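Local coordinates for Crh-like protein 5 (Neosartorya fumigata, PDB 6IBU), which cuts chitin and transfers the released chain to 1,6-beta-glucan or to other chitin, cross-linking the polysaccharides of the fungal cell wall and septa, at residues S20-D25 with K217-E222; F139-I144 with S154-V159; D65-F70 with P178-L183. All coordinates share one frame; numbering follows the deposited sequence.

Overall arrangement
This chain is the GH16 catalytic domain of a longer GPI-anchored protein, a beta sandwich of two curved antiparallel sheets. Interactions 1 and 2 lie in the same sheet, their centres about 14 Å apart, and meet where Lys-217 makes a cation-pi contact with Phe-139. Interaction 3, about 12 Å from interaction 1 and 18 Å from interaction 2 between centres, involves strand 179-187 of the other sheet. Along the chain the contacts enclose one another: interaction 1 pairs the outermost segments, interaction 3 the next, and interaction 2 a local hairpin. Val-219 and Ile-221 of interaction 1 pack on the strand that carries Arg-182, so the core between the sheets lies behind the chitin site.

Interaction 1 (S20-D25 with K217-E222); sequences STYTAD and KSVRIE
Tyr-22 and Ile-221 exchange two short backbone hydrogen bonds, Tyr-22 N reaching Ile-221 O at 2.7 Å and Ile-221 N returning to Tyr-22 O at the same length. Two residues on, Ala-24 and Val-219 repeat the exchange, with Ala-24 N 2.9 Å from Val-219 O. Thr-21, Thr-23 and Asp-25 form the alternating non-hydrogen-bonded pairs with Glu-222, Arg-220 and Ser-218, where CA-H groups point at carbonyls instead.

The face bearing Thr-21, Thr-23 and Arg-220 is polar. Arg-220 turns side-on to Glu-222 on its own strand, NE and NH2 both gripping OE2; NE lies 3.1 Å from Glu-222 OE2. That salt bridge fixes the rotation of the guanidinium, and Thr-21 lays its CG2 methyl over one of the group's faces. Thr-23 runs beside the arginine chain, its CG2 3.6 Å from Arg-220 NH1. Beta-branched threonines suit such a strand: each offers a methyl to the long aliphatic stem or flat end of a neighbour.

The other face is apolar. Tyr-22 has CG anti to its backbone N (chi1 168°). At the edge of its ring, CE2 meets Val-219 CG1 at 4.3 Å, while its hydroxyl is hydrogen-bonded to Trp-35. Small Ala-24 fits beside Val-219, whose side chain reaches Leu-181 and Leu-183 of strand 179-187, and Ile-221 packs on Phe-66 and Phe-68. A polar face alternating with an apolar one turned to a second sheet is as expected of neighbouring strands in a beta sandwich, here the GH16 jelly roll.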
loop_
_atom_site.group_PDB
_atom_site.type_symbol
_atom_site.label_atom_id
_atom_site.label_comp_id
_atom_site.label_asym_id
_atom_site.label_seq_id
_atom_site.Cartn_x
_atom_site.Cartn_y
_atom_site.Cartn_z
ATOM N N SER A 20 -2.420 -9.890 -17.332
ATOM C CA SER A 20 -1.256 -8.977 -17.391
ATOM C C SER A 20 -1.678 -7.600 -16.866
ATOM O O SER A 20 -0.810 -6.875 -16.379
ATOM C CB SER A 20 -0.643 -8.945 -18.764
ATOM O OG SER A 20 -1.411 -8.137 -19.632
ATOM N N THR A 21 -2.973 -7.271 -16.923
ATOM C CA THR A 21 -3.514 -5.942 -16.519
ATOM C C THR A 21 -4.803 -6.090 -15.706
ATOM O O THR A 21 -5.645 -6.902 -16.078
ATOM C CB THR A 21 -3.765 -5.071 -17.747
ATOM O OG1 THR A 21 -2.496 -4.773 -18.323
ATOM C CG2 THR A 21 -4.465 -3.775 -17.414
ATOM N N TYR A 22 -4.939 -5.303 -14.641
ATOM C CA TYR A 22 -6.199 -5.101 -13.877
ATOM C C TYR A 22 -6.437 -3.598 -13.731
ATOM O O TYR A 22 -5.525 -2.891 -13.376
ATOM C CB TYR A 22 -6.124 -5.788 -12.521
ATOM C CG TYR A 22 -7.238 -5.383 -11.606
ATOM C CD1 TYR A 22 -8.449 -6.048 -11.644
ATOM C CD2 TYR A 22 -7.102 -4.308 -10.747
ATOM C CE1 TYR A 22 -9.497 -5.686 -10.819
ATOM C CE2 TYR A 22 -8.139 -3.925 -9.917
ATOM C CZ TYR A 22 -9.344 -4.605 -9.971
ATOM O OH TYR A 22 -10.373 -4.212 -9.176
ATOM N N THR A 23 -7.624 -3.123 -14.074
ATOM C CA THR A 23 -8.046 -1.709 -13.949
ATOM C C THR A 23 -9.422 -1.680 -13.278
ATOM O O THR A 23 -10.261 -2.527 -13.563
ATOM C CB THR A 23 -8.039 -0.965 -15.292
ATOM O OG1 THR A 23 -8.928 -1.633 -16.183
ATOM C CG2 THR A 23 -6.679 -0.885 -15.945
ATOM N N ALA A 24 -9.605 -0.746 -12.359
ATOM C CA ALA A 24 -10.873 -0.462 -11.657
ATOM C C ALA A 24 -11.056 1.051 -11.705
ATOM O O ALA A 24 -10.158 1.753 -11.259
ATOM C CB ALA A 24 -10.815 -0.990 -10.250
ATOM N N ASP A 25 -12.116 1.517 -12.348
ATOM C CA ASP A 25 -12.666 2.878 -12.166
ATOM C C ASP A 25 -13.602 2.790 -10.952
ATOM O O ASP A 25 -14.569 2.054 -11.005
ATOM C CB ASP A 25 -13.325 3.334 -13.470
ATOM C CG ASP A 25 -13.688 4.818 -13.515
ATOM O OD1 ASP A 25 -13.489 5.507 -12.489
ATOM O OD2 ASP A 25 -14.187 5.281 -14.577
ATOM N N LYS A 217 -9.966 7.111 -6.708
ATOM C CA LYS A 217 -10.918 7.053 -7.839
ATOM C C LYS A 217 -10.534 5.929 -8.797
ATOM O O LYS A 217 -11.464 5.380 -9.391
ATOM C CB LYS A 217 -11.260 8.400 -8.478
ATOM C CG LYS A 217 -10.158 9.310 -8.947
ATOM C CD LYS A 217 -10.707 10.735 -9.087
ATOM C CE LYS A 217 -10.384 11.387 -10.425
ATOM N NZ LYS A 217 -11.378 12.431 -10.782
ATOM N N SER A 218 -9.277 5.514 -8.890
ATOM C CA SER A 218 -8.915 4.409 -9.811
ATOM C C SER A 218 -7.676 3.644 -9.351
ATOM O O SER A 218 -6.843 4.197 -8.598
ATOM C CB SER A 218 -8.782 4.889 -11.242
ATOM O OG SER A 218 -7.578 5.601 -11.451
ATOM N N VAL A 219 -7.605 2.390 -9.800
ATOM C CA VAL A 219 -6.452 1.484 -9.578
ATOM C C VAL A 219 -6.079 0.815 -10.898
ATOM O O VAL A 219 -6.964 0.286 -11.560
ATOM C CB VAL A 219 -6.768 0.466 -8.481
ATOM C CG1 VAL A 219 -5.776 -0.685 -8.473
ATOM C CG2 VAL A 219 -6.811 1.159 -7.137
ATOM N N ARG A 220 -4.793 0.836 -11.242
ATOM C CA ARG A 220 -4.229 0.037 -12.350
ATOM C C ARG A 220 -3.144 -0.875 -11.785
ATOM O O ARG A 220 -2.190 -0.356 -11.199
ATOM C CB ARG A 220 -3.682 0.954 -13.437
ATOM C CG ARG A 220 -3.108 0.200 -14.624
ATOM C CD ARG A 220 -2.390 1.128 -15.574
ATOM N NE ARG A 220 -1.851 0.368 -16.699
ATOM C CZ ARG A 220 -2.557 -0.045 -17.749
ATOM N NH1 ARG A 220 -3.849 0.233 -17.850
ATOM N NH2 ARG A 220 -1.956 -0.719 -18.717
ATOM N N ILE A 221 -3.290 -2.187 -11.939
ATOM C CA ILE A 221 -2.193 -3.146 -11.637
ATOM C C ILE A 221 -1.762 -3.833 -12.930
ATOM O O ILE A 221 -2.624 -4.335 -13.681
ATOM C CB ILE A 221 -2.605 -4.147 -10.551
ATOM C CG1 ILE A 221 -2.782 -3.435 -9.207
ATOM C CG2 ILE A 221 -1.594 -5.284 -10.480
ATOM C CD1 ILE A 221 -3.368 -4.301 -8.124
ATOM N N GLU A 222 -0.459 -3.851 -13.169
ATOM C CA GLU A 222 0.174 -4.649 -14.249
ATOM C C GLU A 222 0.938 -5.785 -13.591
ATOM O O GLU A 222 1.721 -5.505 -12.691
ATOM C CB GLU A 222 1.118 -3.790 -15.063
ATOM C CG GLU A 222 0.407 -2.675 -15.783
ATOM C CD GLU A 222 1.322 -1.860 -16.674
ATOM O OE1 GLU A 222 2.560 -2.106 -16.630
ATOM O OE2 GLU A 222 0.800 -0.992 -17.414
#

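Interaction 2 (F139-I144 with S154-V159); sequences FHTYTI and SIDGAV
His-140 and Asp-156 meet at the open end of the antiparallel beta hairpin made by strands 140-146 and 150-155, just where the chain enters a type I' turn (Ile-155 to Ala-158) toward strand 158-164. The tight part is polar. His-140 ND1 donates to Asp-156 OD2 at 2.6 Å, using the carboxylate's syn lone pair, with ring and carboxylate planes only 28° apart. The same carboxylate takes Thr-141 N on its other oxygen, OD1, at 2.8 Å, a nearly straight bond. Aspartate suits this place because its chain is short: chi1 (-57°) puts CG beside the backbone N, and chi2 (-22°) turns one oxygen to a side chain and the other to a backbone N-H. His-140 NE2 is also hydrogen-bonded, to Ala-133 O, and the two bonds together are consistent with a doubly protonated, charged ring.

Asp-156 N returns a bond to Thr-141 O, and Thr-143 and Ser-154 complete the pairing with two backbone bonds. Thr-143 CB lies 3.9 Å from Ser-154 CB. On the opposite face the packing is apolar: Tyr-142 CE1 touches Ile-155 CD1 at 4.2 Å, and both residues reach inward against Trp-101 and Val-111.

The outer side of the carboxylate is hydrated, a water giving Asp-156 OD1 a second donor. The turn is looser: Asp-156 and Gly-157 both have positive phi, as type I' requires, a conformation easy for glycine. Another water accepts from Gly-157 N at 2.9 Å and lies 2.7 Å from Thr-143 OG1, which is also hydrogen-bonded to Glu-74 OE1 of strand 71-78.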
loop_
_atom_site.group_PDB
_atom_site.type_symbol
_atom_site.label_atom_id
_atom_site.label_comp_id
_atom_site.label_asym_id
_atom_site.label_seq_id
_atom_site.Cartn_x
_atom_site.Cartn_y
_atom_site.Cartn_z
ATOM N N PHE A 139 -6.342 15.235 -6.325
ATOM C CA PHE A 139 -5.938 13.844 -6.689
ATOM C C PHE A 139 -4.527 13.873 -7.271
ATOM O O PHE A 139 -4.173 14.844 -7.933
ATOM C CB PHE A 139 -6.933 13.253 -7.682
ATOM C CG PHE A 139 -8.178 12.790 -6.983
ATOM C CD1 PHE A 139 -8.214 11.526 -6.433
ATOM C CD2 PHE A 139 -9.266 13.634 -6.813
ATOM C CE1 PHE A 139 -9.343 11.079 -5.774
ATOM C CE2 PHE A 139 -10.400 13.185 -6.154
ATOM C CZ PHE A 139 -10.438 11.908 -5.640
ATOM N N HIS A 140 -3.747 12.831 -7.000
ATOM C CA HIS A 140 -2.439 12.576 -7.639
ATOM C C HIS A 140 -2.430 11.119 -8.059
ATOM O O HIS A 140 -3.184 10.337 -7.497
ATOM C CB HIS A 140 -1.281 12.870 -6.679
ATOM C CG HIS A 140 -1.102 14.318 -6.398
ATOM N ND1 HIS A 140 -0.562 15.173 -7.328
ATOM C CD2 HIS A 140 -1.409 15.060 -5.312
ATOM C CE1 HIS A 140 -0.540 16.391 -6.818
ATOM N NE2 HIS A 140 -1.062 16.348 -5.589
ATOM N N THR A 141 -1.560 10.778 -8.991
ATOM C CA THR A 141 -1.354 9.387 -9.417
ATOM C C THR A 141 -0.119 8.875 -8.692
ATOM O O THR A 141 0.968 9.344 -8.986
ATOM C CB THR A 141 -1.225 9.288 -10.931
ATOM O OG1 THR A 141 -2.395 9.883 -11.470
ATOM C CG2 THR A 141 -1.103 7.858 -11.385
ATOM N N TYR A 142 -0.301 7.918 -7.798
ATOM C CA TYR A 142 0.809 7.295 -7.047
ATOM C C TYR A 142 1.144 5.971 -7.732
ATOM O O TYR A 142 0.302 5.073 -7.793
ATOM C CB TYR A 142 0.412 7.142 -5.594
ATOM C CG TYR A 142 0.140 8.442 -4.890
ATOM C CD1 TYR A 142 1.147 9.119 -4.218
ATOM C CD2 TYR A 142 -1.138 8.986 -4.880
ATOM C CE1 TYR A 142 0.889 10.312 -3.562
ATOM C CE2 TYR A 142 -1.415 10.158 -4.201
ATOM C CZ TYR A 142 -0.405 10.823 -3.534
ATOM O OH TYR A 142 -0.680 11.995 -2.883
ATOM N N THR A 143 2.355 5.875 -8.254
ATOM C CA THR A 143 2.785 4.738 -9.092
ATOM C C THR A 143 3.993 4.054 -8.451
ATOM O O THR A 143 4.951 4.736 -8.121
ATOM C CB THR A 143 3.131 5.217 -10.501
ATOM O OG1 THR A 143 2.029 6.001 -10.956
ATOM C CG2 THR A 143 3.431 4.068 -11.438
ATOM N N ILE A 144 3.928 2.738 -8.323
ATOM C CA ILE A 144 5.061 1.888 -7.874
ATOM C C ILE A 144 5.408 0.950 -9.015
ATOM O O ILE A 144 4.564 0.175 -9.352
ATOM C CB ILE A 144 4.696 1.112 -6.605
ATOM C CG1 ILE A 144 4.416 2.051 -5.432
ATOM C CG2 ILE A 144 5.794 0.106 -6.279
ATOM C CD1 ILE A 144 3.839 1.373 -4.220
ATOM N N SER A 154 6.719 6.848 -8.275
ATOM C CA SER A 154 6.429 8.007 -9.153
ATOM C C SER A 154 5.157 8.714 -8.701
ATOM O O SER A 154 4.218 8.034 -8.255
ATOM C CB SER A 154 6.290 7.573 -10.565
ATOM O OG SER A 154 7.579 7.364 -11.096
ATOM N N ILE A 155 5.135 10.035 -8.859
ATOM C CA ILE A 155 3.921 10.865 -8.607
ATOM C C ILE A 155 3.655 11.664 -9.873
ATOM O O ILE A 155 4.557 12.425 -10.282
ATOM C CB ILE A 155 4.112 11.775 -7.382
ATOM C CG1 ILE A 155 4.486 10.953 -6.146
ATOM C CG2 ILE A 155 2.864 12.622 -7.198
ATOM C CD1 ILE A 155 4.636 11.759 -4.880
ATOM N N ASP A 156 2.484 11.470 -10.480
ATOM C CA ASP A 156 2.076 12.215 -11.696
ATOM C C ASP A 156 3.147 12.045 -12.769
ATOM O O ASP A 156 3.454 13.012 -13.458
ATOM C CB ASP A 156 1.819 13.678 -11.341
ATOM C CG ASP A 156 0.769 13.845 -10.252
ATOM O OD1 ASP A 156 -0.055 12.908 -10.068
ATOM O OD2 ASP A 156 0.792 14.918 -9.586
ATOM N N GLY A 157 3.699 10.843 -12.875
ATOM C CA GLY A 157 4.674 10.452 -13.907
ATOM C C GLY A 157 6.051 11.056 -13.700
ATOM O O GLY A 157 6.783 11.150 -14.707
ATOM N N ALA A 158 6.399 11.501 -12.489
ATOM C CA ALA A 158 7.767 11.982 -12.194
ATOM C C ALA A 158 8.398 11.018 -11.188
ATOM O O ALA A 158 7.781 10.785 -10.136
ATOM C CB ALA A 158 7.734 13.398 -11.668
ATOM N N VAL A 159 9.567 10.455 -11.477
ATOM C CA VAL A 159 10.220 9.531 -10.507
ATOM C C VAL A 159 10.558 10.328 -9.242
ATOM O O VAL A 159 11.154 11.431 -9.372
ATOM C CB VAL A 159 11.465 8.861 -11.103
ATOM C CG1 VAL A 159 12.260 8.144 -10.033
ATOM C CG2 VAL A 159 11.092 7.898 -12.212
HETATM O O HOH W 1 -2.139 15.914 -10.144
HETATM O O HOH W 2 2.979 8.453 -11.331
HETATM O O HOH W 3 -2.208 12.833 -11.853
HETATM O O HOH W 4 7.068 4.515 -10.633
#

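Interaction 3 (D65-F70 with P178-L183); sequences DFYFFF and PMRLRL
Met-179 N donates to Phe-68 O at 2.9 Å, and Phe-68 N answers to Met-179 O, forming a single antiparallel bridge that ties the loop before strand 71-78 to strand 179-187 near Met-179 in the GH16 beta sandwich. The side chain of Met-179 turns away from the loop, about 6 Å from that of Glu-98, the probable nucleophile, and the same strand goes on to Arg-182, which binds chitin.

Around the bridge the contact is largely aromatic. Arg-180 CB stands over the centre of the Tyr-67 ring, 4.1 Å from its centroid, a CH-pi contact. The arginine chain then bends at chi2 and chi3, and its guanidinium has Tyr-67 CE1 over one face, the two planes 53° apart. An arginine suits this spot because CB caps the ring while the long, bent chain carries the guanidinium past the hydroxyl end, where NH1 is hydrogen-bonded to Thr-64 O. The tyrosine hydroxyl is hydrogen-bonded to Asp-94 OD1.

The Phe-68 ring comes back toward the strand, its CD1 3.4 Å from Met-179 O, and sits in the interior against Ile-221 and Leu-91, edge-to-face with Trp-146. Compact Pro-178 packs against both Tyr-67 and Phe-69, its CG 4.4 Å from Phe-69 CD1 and its CB 3.9 Å from Tyr-67 CB. At the edge of the tyrosine ring, near its plane, Tyr-67 CD2 comes within 3.3 Å of Pro-178 O.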
loop_
_atom_site.group_PDB
_atom_site.type_symbol
_atom_site.label_atom_id
_atom_site.label_comp_id
_atom_site.label_asym_id
_atom_site.label_seq_id
_atom_site.Cartn_x
_atom_site.Cartn_y
_atom_site.Cartn_z
ATOM N N ASP A 65 -8.149 -9.305 -3.784
ATOM C CA ASP A 65 -8.285 -10.770 -3.576
ATOM C C ASP A 65 -7.012 -11.450 -4.087
ATOM O O ASP A 65 -6.563 -12.397 -3.452
ATOM C CB ASP A 65 -9.494 -11.339 -4.322
ATOM C CG ASP A 65 -10.839 -10.989 -3.726
ATOM O OD1 ASP A 65 -10.890 -10.539 -2.549
ATOM O OD2 ASP A 65 -11.832 -11.152 -4.457
ATOM N N PHE A 66 -6.425 -10.915 -5.151
ATOM C CA PHE A 66 -5.269 -11.488 -5.874
ATOM C C PHE A 66 -3.965 -10.850 -5.401
ATOM O O PHE A 66 -3.971 -9.758 -4.800
ATOM C CB PHE A 66 -5.418 -11.249 -7.377
ATOM C CG PHE A 66 -5.703 -9.809 -7.717
ATOM C CD1 PHE A 66 -4.674 -8.896 -7.867
ATOM C CD2 PHE A 66 -7.007 -9.358 -7.858
ATOM C CE1 PHE A 66 -4.934 -7.579 -8.203
ATOM C CE2 PHE A 66 -7.269 -8.032 -8.175
ATOM C CZ PHE A 66 -6.232 -7.147 -8.360
ATOM N N TYR A 67 -2.869 -11.553 -5.694
ATOM C CA TYR A 67 -1.468 -11.098 -5.567
ATOM C C TYR A 67 -0.916 -10.974 -6.980
ATOM O O TYR A 67 -1.366 -11.712 -7.839
ATOM C CB TYR A 67 -0.606 -12.094 -4.794
ATOM C CG TYR A 67 -0.963 -12.229 -3.343
ATOM C CD1 TYR A 67 -2.154 -12.827 -2.960
ATOM C CD2 TYR A 67 -0.095 -11.813 -2.346
ATOM C CE1 TYR A 67 -2.491 -12.976 -1.625
ATOM C CE2 TYR A 67 -0.426 -11.954 -1.005
ATOM C CZ TYR A 67 -1.625 -12.538 -0.646
ATOM O OH TYR A 67 -1.945 -12.679 0.667
ATOM N N PHE A 68 0.007 -10.054 -7.202
ATOM C CA PHE A 68 0.770 -9.941 -8.464
ATOM C C PHE A 68 2.254 -10.066 -8.113
ATOM O O PHE A 68 2.628 -9.825 -6.964
ATOM C CB PHE A 68 0.351 -8.681 -9.212
ATOM C CG PHE A 68 0.826 -7.375 -8.644
ATOM C CD1 PHE A 68 0.214 -6.819 -7.542
ATOM C CD2 PHE A 68 1.812 -6.652 -9.293
ATOM C CE1 PHE A 68 0.649 -5.601 -7.047
ATOM C CE2 PHE A 68 2.247 -5.444 -8.788
ATOM C CZ PHE A 68 1.660 -4.912 -7.675
ATOM N N PHE A 69 3.051 -10.522 -9.073
ATOM C CA PHE A 69 4.473 -10.877 -8.880
ATOM C C PHE A 69 5.294 -10.062 -9.854
ATOM O O PHE A 69 5.473 -10.505 -11.006
ATOM C CB PHE A 69 4.678 -12.369 -9.090
ATOM C CG PHE A 69 6.037 -12.892 -8.702
ATOM C CD1 PHE A 69 6.756 -12.311 -7.673
ATOM C CD2 PHE A 69 6.569 -13.992 -9.347
ATOM C CE1 PHE A 69 7.984 -12.820 -7.297
ATOM C CE2 PHE A 69 7.796 -14.509 -8.966
ATOM C CZ PHE A 69 8.495 -13.923 -7.939
ATOM N N PHE A 70 5.759 -8.911 -9.393
ATOM C CA PHE A 70 6.448 -7.851 -10.170
ATOM C C PHE A 70 5.438 -7.175 -11.081
ATOM O O PHE A 70 4.388 -7.749 -11.364
ATOM C CB PHE A 70 7.653 -8.390 -10.940
ATOM C CG PHE A 70 8.718 -8.914 -10.016
ATOM C CD1 PHE A 70 9.411 -8.022 -9.214
ATOM C CD2 PHE A 70 9.007 -10.267 -9.906
ATOM C CE1 PHE A 70 10.370 -8.451 -8.313
ATOM C CE2 PHE A 70 9.980 -10.697 -9.012
ATOM C CZ PHE A 70 10.661 -9.790 -8.220
ATOM N N PRO A 178 5.208 -12.285 -4.030
ATOM C CA PRO A 178 3.962 -11.814 -4.618
ATOM C C PRO A 178 3.266 -10.935 -3.576
ATOM O O PRO A 178 3.204 -11.303 -2.418
ATOM C CB PRO A 178 3.142 -13.079 -4.894
ATOM C CG PRO A 178 4.151 -14.229 -4.737
ATOM C CD PRO A 178 5.218 -13.734 -3.792
ATOM N N MET A 179 2.732 -9.815 -4.025
ATOM C CA MET A 179 2.163 -8.813 -3.113
ATOM C C MET A 179 0.735 -8.499 -3.512
ATOM O O MET A 179 0.415 -8.576 -4.681
ATOM C CB MET A 179 2.998 -7.532 -3.126
ATOM C CG MET A 179 4.286 -7.710 -2.372
ATOM S SD MET A 179 5.161 -6.190 -2.033
ATOM C CE MET A 179 5.595 -5.662 -3.684
ATOM N N ARG A 180 -0.069 -8.126 -2.529
ATOM C CA ARG A 180 -1.427 -7.631 -2.797
ATOM C C ARG A 180 -1.440 -6.131 -2.513
ATOM O O ARG A 180 -0.496 -5.611 -1.920
ATOM C CB ARG A 180 -2.437 -8.475 -2.030
ATOM C CG ARG A 180 -2.447 -8.275 -0.531
ATOM C CD ARG A 180 -3.866 -8.437 -0.064
ATOM N NE ARG A 180 -4.024 -9.702 0.623
ATOM C CZ ARG A 180 -5.064 -10.527 0.528
ATOM N NH1 ARG A 180 -6.111 -10.247 -0.234
ATOM N NH2 ARG A 180 -5.042 -11.651 1.219
ATOM N N LEU A 181 -2.435 -5.440 -3.048
ATOM C CA LEU A 181 -2.577 -3.985 -2.858
ATOM C C LEU A 181 -3.593 -3.755 -1.739
ATOM O O LEU A 181 -4.685 -4.312 -1.806
ATOM C CB LEU A 181 -2.996 -3.396 -4.205
ATOM C CG LEU A 181 -3.293 -1.904 -4.237
ATOM C CD1 LEU A 181 -2.079 -1.075 -3.834
ATOM C CD2 LEU A 181 -3.779 -1.531 -5.631
ATOM N N ARG A 182 -3.216 -2.988 -0.720
ATOM C CA ARG A 182 -4.111 -2.596 0.399
ATOM C C ARG A 182 -4.313 -1.083 0.300
ATOM O O ARG A 182 -3.325 -0.347 0.130
ATOM C CB ARG A 182 -3.524 -3.018 1.749
ATOM C CG ARG A 182 -2.781 -4.352 1.681
ATOM C CD ARG A 182 -2.576 -5.125 2.980
ATOM N NE ARG A 182 -3.735 -5.018 3.859
ATOM C CZ ARG A 182 -3.701 -5.124 5.181
ATOM N NH1 ARG A 182 -2.556 -5.354 5.804
ATOM N NH2 ARG A 182 -4.817 -4.988 5.875
ATOM N N LEU A 183 -5.546 -0.612 0.338
ATOM C CA LEU A 183 -5.819 0.841 0.401
ATOM C C LEU A 183 -6.554 1.101 1.704
ATOM O O LEU A 183 -7.478 0.343 2.019
ATOM C CB LEU A 183 -6.669 1.253 -0.791
ATOM C CG LEU A 183 -6.017 1.037 -2.144
ATOM C CD1 LEU A 183 -7.037 1.201 -3.252
ATOM C CD2 LEU A 183 -4.859 2.006 -2.317
#